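Local coordinates for protein dipicolinate synthase subunit B (Bacillus halodurans, PDB 3LQK) that probably serves, as a flavoprotein-family subunit of dipicolinate synthase, in the formation of dipicolinic acid, a compound stored in bacterial spores, at residues 32-46 with 59-73. Numbering follows the deposited sequence.
Sequences VELGAKVTPFVTHTV and WINKIKQITEEPIVD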
loop_
_atom_site.group_PDB
_atom_site.type_symbol
_atom_site.label_atom_id
_atom_site.label_comp_id
_atom_site.label_asym_id
_atom_site.label_seq_id
_atom_site.Cartn_x
_atom_site.Cartn_y
_atom_site.Cartn_z
ATOM N N VAL A 32 15.163 -30.415 -16.947
ATOM C CA VAL A 32 15.903 -30.796 -18.171
ATOM C C VAL A 32 15.555 -32.252 -18.519
ATOM O O VAL A 32 15.338 -32.602 -19.669
ATOM C CB VAL A 32 17.479 -30.615 -17.998
ATOM C CG1 VAL A 32 18.270 -31.248 -19.151
ATOM C CG2 VAL A 32 17.850 -29.169 -17.863
ATOM N N GLU A 33 15.453 -33.089 -17.512
ATOM C CA GLU A 33 15.099 -34.504 -17.719
ATOM C C GLU A 33 13.691 -34.693 -18.223
ATOM O O GLU A 33 13.442 -35.633 -18.951
ATOM C CB GLU A 33 15.201 -35.271 -16.408
ATOM C CG GLU A 33 16.614 -35.443 -15.915
ATOM C CD GLU A 33 16.690 -36.011 -14.473
ATOM O OE1 GLU A 33 15.640 -36.262 -13.774
ATOM O OE2 GLU A 33 17.844 -36.180 -14.051
ATOM N N LEU A 34 12.776 -33.807 -17.830
ATOM C CA LEU A 34 11.425 -33.763 -18.375
ATOM C C LEU A 34 11.309 -33.028 -19.757
ATOM O O LEU A 34 10.205 -32.809 -20.276
ATOM C CB LEU A 34 10.546 -33.044 -17.361
ATOM C CG LEU A 34 10.281 -33.767 -16.037
ATOM C CD1 LEU A 34 9.732 -32.778 -14.975
ATOM C CD2 LEU A 34 9.301 -34.858 -16.270
ATOM N N GLY A 35 12.439 -32.581 -20.299
ATOM C CA GLY A 35 12.525 -32.095 -21.660
ATOM C C GLY A 35 12.638 -30.579 -21.831
ATOM O O GLY A 35 12.644 -30.085 -22.957
ATOM N N ALA A 36 12.634 -29.835 -20.735
ATOM C CA ALA A 36 12.633 -28.389 -20.853
ATOM C C ALA A 36 14.022 -27.971 -21.311
ATOM O O ALA A 36 15.022 -28.612 -20.967
ATOM C CB ALA A 36 12.302 -27.730 -19.504
ATOM N N LYS A 37 14.068 -26.900 -22.077
ATOM C CA LYS A 37 15.277 -26.140 -22.290
ATOM C C LYS A 37 15.385 -25.071 -21.180
ATOM O O LYS A 37 14.548 -24.180 -21.092
ATOM C CB LYS A 37 15.205 -25.453 -23.646
ATOM C CG LYS A 37 16.495 -24.691 -23.965
ATOM C CD LYS A 37 16.417 -23.759 -25.249
ATOM C CE LYS A 37 16.736 -24.459 -26.570
ATOM N NZ LYS A 37 16.783 -23.404 -27.659
ATOM N N VAL A 38 16.393 -25.215 -20.321
ATOM C CA VAL A 38 16.508 -24.408 -19.132
ATOM C C VAL A 38 17.648 -23.424 -19.266
ATOM O O VAL A 38 18.829 -23.817 -19.412
ATOM C CB VAL A 38 16.692 -25.243 -17.886
ATOM C CG1 VAL A 38 16.640 -24.356 -16.648
ATOM C CG2 VAL A 38 15.575 -26.393 -17.838
ATOM N N THR A 39 17.281 -22.144 -19.170
ATOM C CA THR A 39 18.248 -21.074 -19.113
ATOM C C THR A 39 18.447 -20.560 -17.702
ATOM O O THR A 39 17.496 -20.022 -17.113
ATOM C CB THR A 39 17.810 -19.931 -19.991
ATOM O OG1 THR A 39 17.748 -20.409 -21.334
ATOM C CG2 THR A 39 18.817 -18.718 -19.901
ATOM N N PRO A 40 19.666 -20.686 -17.152
ATOM C CA PRO A 40 19.923 -20.143 -15.816
ATOM C C PRO A 40 20.138 -18.623 -15.829
ATOM O O PRO A 40 20.791 -18.071 -16.756
ATOM C CB PRO A 40 21.195 -20.877 -15.356
ATOM C CG PRO A 40 21.504 -21.867 -16.473
ATOM C CD PRO A 40 20.874 -21.326 -17.695
ATOM N N PHE A 41 19.558 -17.971 -14.838
ATOM C CA PHE A 41 19.746 -16.542 -14.579
ATOM C C PHE A 41 20.324 -16.345 -13.172
ATOM O O PHE A 41 19.884 -17.001 -12.227
ATOM C CB PHE A 41 18.416 -15.808 -14.613
ATOM C CG PHE A 41 17.813 -15.641 -15.977
ATOM C CD1 PHE A 41 17.662 -14.396 -16.521
ATOM C CD2 PHE A 41 17.282 -16.722 -16.646
ATOM C CE1 PHE A 41 17.057 -14.223 -17.759
ATOM C CE2 PHE A 41 16.726 -16.573 -17.910
ATOM C CZ PHE A 41 16.617 -15.316 -18.464
ATOM N N VAL A 42 21.296 -15.459 -13.013
ATOM C CA VAL A 42 21.938 -15.229 -11.716
ATOM C C VAL A 42 22.090 -13.736 -11.463
ATOM O O VAL A 42 21.838 -12.933 -12.342
ATOM C CB VAL A 42 23.301 -15.934 -11.588
ATOM C CG1 VAL A 42 23.148 -17.489 -11.539
ATOM C CG2 VAL A 42 24.282 -15.458 -12.658
ATOM N N THR A 43 22.435 -13.351 -10.240
ATOM C CA THR A 43 22.185 -11.966 -9.827
ATOM C C THR A 43 23.421 -11.132 -10.066
ATOM O O THR A 43 23.345 -9.904 -10.089
ATOM C CB THR A 43 21.764 -11.825 -8.361
ATOM O OG1 THR A 43 22.729 -12.499 -7.545
ATOM C CG2 THR A 43 20.337 -12.411 -8.111
ATOM N N HIS A 44 24.553 -11.789 -10.262
ATOM C CA HIS A 44 25.772 -11.048 -10.571
ATOM C C HIS A 44 26.570 -11.786 -11.598
ATOM O O HIS A 44 26.349 -12.989 -11.805
ATOM C CB HIS A 44 26.624 -10.921 -9.320
ATOM C CG HIS A 44 25.994 -10.082 -8.270
ATOM N ND1 HIS A 44 25.973 -8.702 -8.342
ATOM C CD2 HIS A 44 25.345 -10.417 -7.121
ATOM C CE1 HIS A 44 25.326 -8.224 -7.288
ATOM N NE2 HIS A 44 24.936 -9.242 -6.531
ATOM N N THR A 45 27.539 -11.057 -12.176
ATOM C CA THR A 45 28.474 -11.576 -13.146
ATOM C C THR A 45 29.183 -12.754 -12.545
ATOM O O THR A 45 29.570 -12.729 -11.402
ATOM C CB THR A 45 29.540 -10.524 -13.564
ATOM O OG1 THR A 45 28.885 -9.424 -14.215
ATOM C CG2 THR A 45 30.534 -11.126 -14.531
ATOM N N VAL A 46 29.349 -13.782 -13.358
ATOM C CA VAL A 46 29.888 -15.056 -12.937
ATOM C C VAL A 46 31.442 -15.035 -12.975
ATOM O O VAL A 46 32.087 -15.886 -12.355
ATOM C CB VAL A 46 29.198 -16.205 -13.767
ATOM C CG1 VAL A 46 30.121 -17.358 -14.078
ATOM C CG2 VAL A 46 27.932 -16.664 -13.035
ATOM N N TRP A 59 29.013 -24.508 -7.397
ATOM C CA TRP A 59 27.659 -24.260 -7.903
ATOM C C TRP A 59 27.627 -23.888 -9.390
ATOM O O TRP A 59 26.777 -24.396 -10.124
ATOM C CB TRP A 59 26.887 -23.217 -7.039
ATOM C CG TRP A 59 27.337 -21.789 -7.198
ATOM C CD1 TRP A 59 28.414 -21.230 -6.629
ATOM C CD2 TRP A 59 26.734 -20.774 -7.998
ATOM N NE1 TRP A 59 28.564 -19.923 -7.035
ATOM C CE2 TRP A 59 27.523 -19.614 -7.869
ATOM C CE3 TRP A 59 25.631 -20.742 -8.838
ATOM C CZ2 TRP A 59 27.226 -18.413 -8.538
ATOM C CZ3 TRP A 59 25.330 -19.553 -9.494
ATOM C CH2 TRP A 59 26.130 -18.400 -9.338
ATOM N N ILE A 60 28.562 -23.059 -9.855
ATOM C CA ILE A 60 28.606 -22.716 -11.277
ATOM C C ILE A 60 28.863 -23.946 -12.117
ATOM O O ILE A 60 28.132 -24.192 -13.075
ATOM C CB ILE A 60 29.661 -21.629 -11.591
ATOM C CG1 ILE A 60 29.224 -20.284 -11.008
ATOM C CG2 ILE A 60 29.830 -21.423 -13.113
ATOM C CD1 ILE A 60 30.394 -19.339 -10.838
ATOM N N ASN A 61 29.904 -24.703 -11.762
ATOM C CA ASN A 61 30.205 -25.962 -12.426
ATOM C C ASN A 61 28.955 -26.878 -12.460
ATOM O O ASN A 61 28.635 -27.477 -13.506
ATOM C CB ASN A 61 31.399 -26.685 -11.752
ATOM C CG ASN A 61 32.674 -25.802 -11.692
ATOM O OD1 ASN A 61 32.895 -24.938 -12.562
ATOM N ND2 ASN A 61 33.507 -26.001 -10.646
ATOM N N LYS A 62 28.259 -26.989 -11.320
ATOM C CA LYS A 62 27.044 -27.815 -11.249
ATOM C C LYS A 62 25.951 -27.373 -12.222
ATOM O O LYS A 62 25.407 -28.184 -12.956
ATOM C CB LYS A 62 26.492 -27.853 -9.827
ATOM C CG LYS A 62 27.477 -28.470 -8.783
ATOM C CD LYS A 62 26.787 -29.119 -7.571
ATOM C CE LYS A 62 27.809 -29.937 -6.752
ATOM N NZ LYS A 62 27.353 -30.129 -5.345
ATOM N N ILE A 63 25.701 -26.072 -12.315
ATOM C CA ILE A 63 24.763 -25.558 -13.340
ATOM C C ILE A 63 25.202 -25.992 -14.734
ATOM O O ILE A 63 24.392 -26.486 -15.537
ATOM C CB ILE A 63 24.622 -24.018 -13.235
ATOM C CG1 ILE A 63 23.964 -23.663 -11.897
ATOM C CG2 ILE A 63 23.809 -23.456 -14.371
ATOM C CD1 ILE A 63 24.003 -22.208 -11.589
ATOM N N LYS A 64 26.504 -25.857 -14.999
ATOM C CA LYS A 64 27.060 -26.174 -16.332
ATOM C C LYS A 64 26.980 -27.658 -16.686
ATOM O O LYS A 64 26.923 -27.987 -17.847
ATOM C CB LYS A 64 28.479 -25.642 -16.503
ATOM C CG LYS A 64 28.467 -24.094 -16.762
ATOM C CD LYS A 64 29.928 -23.564 -16.854
ATOM C CE LYS A 64 30.084 -22.214 -17.667
ATOM N NZ LYS A 64 31.233 -22.327 -18.718
ATOM N N GLN A 65 26.897 -28.515 -15.674
ATOM C CA GLN A 65 26.681 -29.953 -15.838
ATOM C C GLN A 65 25.207 -30.285 -16.088
ATOM O O GLN A 65 24.935 -31.341 -16.597
ATOM C CB GLN A 65 27.084 -30.752 -14.570
ATOM C CG GLN A 65 28.562 -31.016 -14.405
ATOM C CD GLN A 65 28.958 -31.506 -12.960
ATOM O OE1 GLN A 65 28.120 -31.640 -12.002
ATOM N NE2 GLN A 65 30.255 -31.731 -12.801
ATOM N N ILE A 66 24.287 -29.427 -15.657
ATOM C CA ILE A 66 22.860 -29.637 -15.850
ATOM C C ILE A 66 22.381 -29.135 -17.217
ATOM O O ILE A 66 21.600 -29.810 -17.890
ATOM C CB ILE A 66 22.048 -28.997 -14.678
ATOM C CG1 ILE A 66 22.330 -29.785 -13.379
ATOM C CG2 ILE A 66 20.563 -29.010 -14.988
ATOM C CD1 ILE A 66 21.984 -29.036 -12.059
ATOM N N THR A 67 22.843 -27.953 -17.623
ATOM C CA THR A 67 22.372 -27.316 -18.844
ATOM C C THR A 67 23.516 -26.566 -19.563
ATOM O O THR A 67 24.401 -25.982 -18.939
ATOM C CB THR A 67 21.190 -26.354 -18.547
ATOM O OG1 THR A 67 20.827 -25.701 -19.750
ATOM C CG2 THR A 67 21.535 -25.315 -17.469
ATOM N N GLU A 68 23.483 -26.624 -20.879
ATOM C CA GLU A 68 24.470 -25.947 -21.733
ATOM C C GLU A 68 23.983 -24.545 -22.148
ATOM O O GLU A 68 24.723 -23.798 -22.796
ATOM C CB GLU A 68 24.737 -26.813 -22.983
ATOM N N GLU A 69 22.765 -24.160 -21.779
ATOM C CA GLU A 69 22.354 -22.776 -22.075
ATOM C C GLU A 69 23.271 -21.791 -21.329
ATOM O O GLU A 69 23.511 -21.969 -20.139
ATOM C CB GLU A 69 20.877 -22.575 -21.696
ATOM C CG GLU A 69 19.917 -23.414 -22.524
ATOM C CD GLU A 69 19.973 -23.071 -24.019
ATOM O OE1 GLU A 69 20.114 -21.860 -24.377
ATOM O OE2 GLU A 69 19.857 -24.026 -24.822
ATOM N N PRO A 70 23.816 -20.774 -22.025
ATOM C CA PRO A 70 24.600 -19.746 -21.339
ATOM C C PRO A 70 23.858 -19.111 -20.142
ATOM O O PRO A 70 22.651 -18.758 -20.237
ATOM C CB PRO A 70 24.846 -18.705 -22.430
ATOM C CG PRO A 70 24.787 -19.461 -23.679
ATOM C CD PRO A 70 23.735 -20.506 -23.471
ATOM N N ILE A 71 24.589 -18.996 -19.029
ATOM C CA ILE A 71 24.112 -18.387 -17.807
ATOM C C ILE A 71 23.885 -16.888 -18.045
ATOM O O ILE A 71 24.755 -16.188 -18.540
ATOM C CB ILE A 71 25.156 -18.600 -16.707
ATOM C CG1 ILE A 71 25.255 -20.118 -16.438
ATOM C CG2 ILE A 71 24.785 -17.783 -15.409
ATOM C CD1 ILE A 71 26.225 -20.541 -15.384
ATOM N N VAL A 72 22.683 -16.409 -17.770
ATOM C CA VAL A 72 22.379 -15.009 -17.964
ATOM C C VAL A 72 22.739 -14.291 -16.666
ATOM O O VAL A 72 22.040 -14.416 -15.646
ATOM C CB VAL A 72 20.914 -14.796 -18.322
ATOM C CG1 VAL A 72 20.645 -13.337 -18.480
ATOM C CG2 VAL A 72 20.521 -15.568 -19.589
ATOM N N ASP A 73 23.834 -13.545 -16.714
ATOM C CA ASP A 73 24.387 -12.897 -15.562
ATOM C C ASP A 73 24.568 -11.390 -15.705
ATOM O O ASP A 73 25.303 -10.810 -14.949
ATOM C CB ASP A 73 25.713 -13.532 -15.207
ATOM C CG ASP A 73 26.785 -13.352 -16.284
ATOM O OD1 ASP A 73 26.478 -12.913 -17.418
ATOM O OD2 ASP A 73 27.955 -13.683 -15.959
HETATM O O HOH W 1 18.498 -27.113 -21.075
HETATM O O HOH W 2 19.430 -19.477 -23.313
#
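Val72 lies beside Phe41 in a single parallel beta bridge: Val72 N donates almost straight (177°) to Pro40 O at 2.7 Å, and Val42 N donates to Val72 O at 2.9 Å. Proline suits position 40, having no N-H to satisfy on this edge and offering only its carbonyl.

Thr67, the first residue to leave helix 58-66, ties this end to the strand with its hydroxyl. Its OG1, anti to the backbone N (chi1 176°), donates to Val38 O at 2.8 Å, lying in the carbonyl plane. The same oxygen accepts from Glu69 N in an ST turn and from a water that also receives Val38 N. A valine here would probably leave Val38 O without this donor and Glu69 N without its acceptor, freeing the turn to shift. At the far end, Asp73 OD2 takes Val46 N on its anti side at 3.0 Å, while OD1 forms a salt bridge with Lys77.

Apolar packing fills the space between. Pro40 CG rests 3.5 Å from Ile63 CG2 and meets Thr67 CG2 tip to tip. The two branches of Val42 part company: CG1 meets the Trp59 ring edge in plane, 3.6 Å from CZ3, while CG2 lodges against Asp73 CB and Ile71 CG2. Val72 CB sits over one face of Phe41 in a CH-pi contact.

Strand 37-41 pairs through Lys37 and Thr39 with strand 9-13; on its other edge it takes only the Val72 bridge from segment 59-73. The chain runs from strand 37-41 through helix 58-66 and back to that bridge, resembling a beta-alpha-beta unit without a full second strand. Ile63 also touches Leu25 of helix 25-33, and helix 75-78 packs against Phe41 and Val72.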